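Local structure of VlsE1 (Borreliella burgdorferi, 1L8W) at residues 187-193 with 207-213; 201-205 with 288-293; 214-218 with 269-273. The protein is a variable surface lipoprotein antigen of the Lyme disease spirochaete that probably helps it evade the host immune response by antigenic switching. All coordinates share one frame; numbering follows the deposited sequence.

Contact 1: 187-193 with 207-213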
# COMPACT_ATOMS: atom_id res chain seq x y z
N ASN A 187 -5.95 0.58 18.21
CA ASN A 187 -6.20 -0.48 17.23
C ASN A 187 -5.14 -1.57 17.11
O ASN A 187 -5.16 -2.36 16.18
CB ASN A 187 -6.47 0.16 15.86
CG ASN A 187 -7.70 1.06 15.87
OD1 ASN A 187 -8.81 0.60 16.14
ND2 ASN A 187 -7.50 2.34 15.59
N LYS A 188 -4.23 -1.63 18.08
CA LYS A 188 -3.18 -2.63 18.07
C LYS A 188 -3.75 -4.04 17.90
O LYS A 188 -3.07 -4.95 17.44
CB LYS A 188 -2.35 -2.55 19.36
CG LYS A 188 -3.16 -2.61 20.66
CD LYS A 188 -2.22 -2.44 21.87
CE LYS A 188 -2.98 -2.21 23.18
NZ LYS A 188 -3.66 -3.44 23.71
N GLY A 189 -5.02 -4.20 18.27
CA GLY A 189 -5.68 -5.49 18.14
C GLY A 189 -5.83 -5.95 16.70
O GLY A 189 -6.20 -7.09 16.44
N ALA A 190 -5.55 -5.07 15.75
CA ALA A 190 -5.65 -5.43 14.34
C ALA A 190 -4.62 -6.51 13.98
O ALA A 190 -4.77 -7.21 12.99
CB ALA A 190 -5.45 -4.20 13.47
N GLY A 191 -3.60 -6.65 14.83
CA GLY A 191 -2.56 -7.64 14.60
C GLY A 191 -3.04 -9.08 14.60
O GLY A 191 -2.41 -9.94 13.98
N LYS A 192 -4.16 -9.35 15.27
CA LYS A 192 -4.69 -10.71 15.34
C LYS A 192 -5.03 -11.28 13.97
O LYS A 192 -5.11 -12.50 13.79
CB LYS A 192 -5.94 -10.74 16.22
CG LYS A 192 -5.72 -10.20 17.62
CD LYS A 192 -6.98 -10.24 18.46
CE LYS A 192 -6.66 -9.87 19.91
NZ LYS A 192 -7.86 -9.99 20.77
N LEU A 193 -5.24 -10.39 13.01
CA LEU A 193 -5.58 -10.78 11.65
C LEU A 193 -4.35 -11.26 10.89
O LEU A 193 -4.47 -11.91 9.85
CB LEU A 193 -6.22 -9.60 10.91
CG LEU A 193 -7.43 -9.00 11.62
CD1 LEU A 193 -8.01 -7.90 10.77
CD2 LEU A 193 -8.48 -10.07 11.88
N ALA A 207 -11.36 -7.48 16.20
CA ALA A 207 -10.04 -7.17 15.65
C ALA A 207 -10.18 -6.59 14.25
O ALA A 207 -9.38 -5.74 13.84
CB ALA A 207 -9.18 -8.42 15.63
N ALA A 208 -11.19 -7.05 13.51
CA ALA A 208 -11.44 -6.57 12.15
C ALA A 208 -11.92 -5.13 12.22
O ALA A 208 -11.69 -4.35 11.30
CB ALA A 208 -12.49 -7.43 11.46
N SER A 209 -12.60 -4.79 13.31
CA SER A 209 -13.10 -3.43 13.51
C SER A 209 -11.90 -2.53 13.81
O SER A 209 -11.85 -1.37 13.39
CB SER A 209 -14.11 -3.40 14.66
OG SER A 209 -14.80 -2.17 14.74
N LYS A 210 -10.93 -3.08 14.54
CA LYS A 210 -9.71 -2.36 14.89
C LYS A 210 -8.93 -2.02 13.63
O LYS A 210 -8.42 -0.91 13.49
CB LYS A 210 -8.85 -3.22 15.82
CG LYS A 210 -9.51 -3.56 17.17
CD LYS A 210 -9.97 -2.30 17.88
CE LYS A 210 -10.53 -2.59 19.27
NZ LYS A 210 -9.46 -2.93 20.25
N ALA A 211 -8.85 -2.99 12.72
CA ALA A 211 -8.14 -2.81 11.45
C ALA A 211 -8.81 -1.74 10.62
O ALA A 211 -8.13 -0.91 10.00
CB ALA A 211 -8.08 -4.13 10.68
N ALA A 212 -10.14 -1.76 10.57
CA ALA A 212 -10.84 -0.74 9.81
C ALA A 212 -10.70 0.64 10.49
O ALA A 212 -10.55 1.65 9.82
CB ALA A 212 -12.31 -1.11 9.68
N GLY A 213 -10.73 0.66 11.82
CA GLY A 213 -10.60 1.92 12.55
C GLY A 213 -9.26 2.57 12.31
O GLY A 213 -9.18 3.78 12.09
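A chi1 of -61° sets CG of N187 beside its own backbone N, and a further twist of -61° about chi2 lays the amide against the K210 backbone. OD1 comes to 3.1 Å from K210 O; both are acceptors, so this is packing and no bond. The amide is held through ND2, which donates to OD1 of D269. K210 curls at chi2 (-54°), bringing its CD within 3.6 Å of N187 OD1 while NZ leads on to a weak bond with the carbonyl of N186. Glycine suits position 189, where a side chain would crowd K210 CG. Residues 188-193 form a 3-10 segment, held by i to i+3 bonds such as A190 N to N187 O, 2.8 Å, and packed on the small-residue face of helix 205-216. Alanine suits that face because it permits near-contact of backbones: A190 CB lies 3.6 Å from A211 CA. The longer leucine L193 reaches across the helix, CD1 meeting A211 CB at 3.8 Å and A208 CA at 3.9 Å, with CD2 near A207 CB. Beyond, I301 of helix 294-333 touches both L193 and A211.

Contact 2: 201-205 with 288-293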
# COMPACT_ATOMS: atom_id res chain seq x y z
N ALA A 201 -6.45 -19.44 16.79
CA ALA A 201 -6.39 -18.13 16.14
C ALA A 201 -7.07 -17.08 17.01
O ALA A 201 -7.99 -17.39 17.76
CB ALA A 201 -7.06 -18.19 14.76
N HIS A 202 -6.62 -15.84 16.91
CA HIS A 202 -7.21 -14.78 17.71
C HIS A 202 -8.12 -13.89 16.85
O HIS A 202 -9.02 -13.24 17.37
CB HIS A 202 -6.10 -13.95 18.37
CG HIS A 202 -5.26 -14.74 19.33
ND1 HIS A 202 -5.72 -15.15 20.57
CD2 HIS A 202 -4.01 -15.25 19.21
CE1 HIS A 202 -4.79 -15.86 21.17
NE2 HIS A 202 -3.74 -15.94 20.37
N GLY A 203 -7.89 -13.90 15.54
CA GLY A 203 -8.69 -13.07 14.66
C GLY A 203 -10.19 -13.18 14.86
O GLY A 203 -10.76 -14.28 14.84
N ASP A 204 -10.85 -12.05 15.09
CA ASP A 204 -12.29 -12.04 15.26
C ASP A 204 -12.92 -10.69 14.95
O ASP A 204 -12.23 -9.72 14.64
CB ASP A 204 -12.69 -12.50 16.68
CG ASP A 204 -12.23 -11.54 17.78
OD1 ASP A 204 -11.62 -10.49 17.48
OD2 ASP A 204 -12.48 -11.86 18.96
N SER A 205 -14.24 -10.68 15.02
CA SER A 205 -15.05 -9.51 14.74
C SER A 205 -14.46 -8.19 15.23
O SER A 205 -14.33 -7.24 14.46
CB SER A 205 -16.45 -9.73 15.34
OG SER A 205 -17.34 -8.69 14.98
N ALA A 288 -6.51 -13.70 8.58
CA ALA A 288 -7.06 -14.84 9.30
C ALA A 288 -7.94 -14.55 10.51
O ALA A 288 -7.70 -13.62 11.29
CB ALA A 288 -5.91 -15.77 9.69
N VAL A 289 -8.97 -15.37 10.67
CA VAL A 289 -9.91 -15.26 11.78
C VAL A 289 -10.17 -16.66 12.36
O VAL A 289 -9.85 -17.67 11.73
CB VAL A 289 -11.26 -14.66 11.30
CG1 VAL A 289 -11.06 -13.26 10.74
CG2 VAL A 289 -11.88 -15.56 10.24
N LYS A 290 -10.73 -16.70 13.57
CA LYS A 290 -11.06 -17.96 14.24
C LYS A 290 -12.25 -18.57 13.50
O LYS A 290 -12.96 -17.85 12.80
CB LYS A 290 -11.48 -17.71 15.70
CG LYS A 290 -10.48 -16.91 16.53
CD LYS A 290 -11.07 -16.43 17.86
CE LYS A 290 -11.32 -17.55 18.86
NZ LYS A 290 -12.54 -18.37 18.59
N ASP A 291 -12.47 -19.87 13.65
CA ASP A 291 -13.61 -20.50 13.00
C ASP A 291 -14.87 -19.98 13.68
O ASP A 291 -14.89 -19.76 14.89
CB ASP A 291 -13.53 -22.03 13.11
CG ASP A 291 -12.60 -22.49 14.20
OD1 ASP A 291 -12.77 -22.07 15.36
OD2 ASP A 291 -11.68 -23.28 13.88
N GLY A 292 -15.93 -19.79 12.90
CA GLY A 292 -17.16 -19.26 13.46
C GLY A 292 -17.05 -17.75 13.54
O GLY A 292 -17.87 -17.09 14.19
N GLU A 293 -16.04 -17.20 12.88
CA GLU A 293 -15.82 -15.75 12.87
C GLU A 293 -15.81 -15.14 11.47
O GLU A 293 -16.10 -13.96 11.31
CB GLU A 293 -14.50 -15.41 13.56
CG GLU A 293 -14.61 -15.26 15.07
CD GLU A 293 -15.60 -14.20 15.47
OE1 GLU A 293 -15.48 -13.06 14.96
OE2 GLU A 293 -16.48 -14.49 16.29
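E293 and S205 meet where a carboxylate from one loop reaches the beginning of a helix. CG of the glutamate lies against D204 CB, 3.7 Å away, and the turn at chi2 (-59°) then swings CD and OE1 to the backbone N of S205. That bond is short, 2.7 Å, and fairly straight at 154°; the N-H arrives on the anti side of OE1, out of the carboxylate plane. A glutamate suits the place, having both the reach to span the gap and a negative charge that the amino end of a helix would probably stabilise. The D204 carboxylate is turned elsewhere: OD1 caps A207 N, while OD2 is 5.1 Å from E293 OE1. The two acidic groups thus lie near each other without contact, and the helix end probably offsets part of their repulsion.

From the same loop as E293, the K290 chain runs against 201-205, CB 3.6 Å from G203 O, then bends at chi3 and chi4. Its backbone N donates to G203 O at 2.7 Å. A201 packs its methyl on K290, CB to CA 4.0 Å. Glycine is fitting at 203 because the backbones come together there: its CA lies 3.8 Å from the CA of V289, and it makes a nearly linear CA-H...O contact with A288 O at 3.6 Å, where a side chain would have no room.

S205 OG also makes a weak bond to K296 O, and V289 is bonded through its backbone to V142. Two helix starts adjoin here: D204 is the N-cap of helix 205-216, its side chain accepting from A207 N, and E293, at the N-cap position of helix 294-333, accepts the S205 N-H of the neighbouring helix.

Contact 3: 214-218 with 269-273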
# COMPACT_ATOMS: atom_id res chain seq x y z
N ALA A 214 -8.20 1.76 12.34
CA ALA A 214 -6.85 2.23 12.11
C ALA A 214 -6.76 2.88 10.73
O ALA A 214 -6.16 3.95 10.56
CB ALA A 214 -5.86 1.05 12.21
N VAL A 215 -7.36 2.22 9.74
CA VAL A 215 -7.37 2.73 8.37
C VAL A 215 -8.23 4.00 8.26
O VAL A 215 -7.89 4.92 7.51
CB VAL A 215 -7.93 1.66 7.39
CG1 VAL A 215 -8.18 2.27 6.00
CG2 VAL A 215 -6.95 0.51 7.29
N SER A 216 -9.32 4.06 9.01
CA SER A 216 -10.18 5.24 8.94
C SER A 216 -9.53 6.46 9.55
O SER A 216 -9.75 7.59 9.09
CB SER A 216 -11.52 4.98 9.65
OG SER A 216 -11.34 4.88 11.06
N ALA A 217 -8.71 6.23 10.58
CA ALA A 217 -8.02 7.29 11.32
C ALA A 217 -6.82 7.94 10.64
O ALA A 217 -6.18 8.81 11.23
CB ALA A 217 -7.59 6.74 12.67
N VAL A 218 -6.51 7.54 9.41
CA VAL A 218 -5.37 8.12 8.70
C VAL A 218 -5.69 8.40 7.23
O VAL A 218 -6.55 7.76 6.64
CB VAL A 218 -4.14 7.19 8.78
CG1 VAL A 218 -3.74 6.99 10.24
CG2 VAL A 218 -4.46 5.84 8.13
N ASP A 269 -1.73 3.97 14.30
CA ASP A 269 -2.66 3.86 13.18
C ASP A 269 -2.11 3.92 11.76
O ASP A 269 -2.60 3.23 10.88
CB ASP A 269 -3.76 4.91 13.32
CG ASP A 269 -4.63 4.68 14.55
OD1 ASP A 269 -5.10 3.54 14.74
OD2 ASP A 269 -4.85 5.65 15.31
N ASP A 270 -1.11 4.76 11.52
CA ASP A 270 -0.57 4.84 10.17
C ASP A 270 0.30 3.63 9.83
O ASP A 270 0.38 3.24 8.66
CB ASP A 270 0.18 6.16 9.98
CG ASP A 270 1.27 6.38 11.01
OD1 ASP A 270 1.29 5.65 12.03
OD2 ASP A 270 2.11 7.29 10.79
N GLN A 271 0.92 3.02 10.84
CA GLN A 271 1.75 1.83 10.68
C GLN A 271 0.87 0.60 10.47
O GLN A 271 1.15 -0.26 9.63
CB GLN A 271 2.61 1.61 11.92
CG GLN A 271 3.48 2.80 12.30
CD GLN A 271 4.44 3.19 11.20
OE1 GLN A 271 5.15 2.35 10.65
NE2 GLN A 271 4.47 4.48 10.87
N ILE A 272 -0.20 0.52 11.26
CA ILE A 272 -1.14 -0.58 11.14
C ILE A 272 -1.80 -0.51 9.76
O ILE A 272 -1.84 -1.51 9.04
CB ILE A 272 -2.23 -0.48 12.22
CG1 ILE A 272 -1.58 -0.62 13.59
CG2 ILE A 272 -3.30 -1.52 11.97
CD1 ILE A 272 -2.52 -0.41 14.75
N ALA A 273 -2.29 0.67 9.40
CA ALA A 273 -2.94 0.88 8.10
C ALA A 273 -1.99 0.54 6.95
O ALA A 273 -2.43 0.09 5.88
CB ALA A 273 -3.41 2.32 7.99
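Apolar contacts tie A214, V215 and V218 to the first turn of helix 269-281. A214 sets its methyl against the gamma branch of I272, CB to CG2 3.6 Å. Two valine methyls converge on A273 CB, roughly at right angles, V218 CG2 at 3.7 Å and V215 CG2 at 4.0 Å; the small alanine suits a spot shared by two branched side chains. V218 has chi1 near -61°, which directs CG1 to the start of the opposing helix, 3.7 Å from both D269 CB and D270 N. I223 of helix 220-230 touches V218 and A273.

The polar element is D269. Its OD1 lies 3.4 Å from A214 CA, and OD2 is turned toward the methyl of A217; neither approach is a bond, and OD1 finds its partner in ND2 of N187. An aspartate suits the start of a helix, whose amino end would probably favour the charge. D269 O accepts from A273 N at 3.0 Å, closing that turn, while the carbonyls of V215 and V218 both accept from K311 NZ of helix 294-333. The last turn of helix 205-216 and the residues just after it thus pack on the first turn of helix 269-281, as part of the helical body of this lipoprotein.

Contact 1 lies between the other two, its centre 12 Å from that of contact 2 and 10 Å from that of contact 3. It joins contact 2 through a probable hydrogen bond from A288 N to L193 O (3.0 Å), with K192 packing on G203 nearby. It joins contact 3 through N187 ND2 and D269 OD1, 2.8 Å apart, and through A190 CB lying against I272 CG2. Helix 205-216 carries a segment of both contacts 1 and 3, and S205, the first residue of that helix, belongs to contact 2. Contacts 2 and 3 do not touch: their centres are 21 Å apart and their nearest atoms about 11 Å.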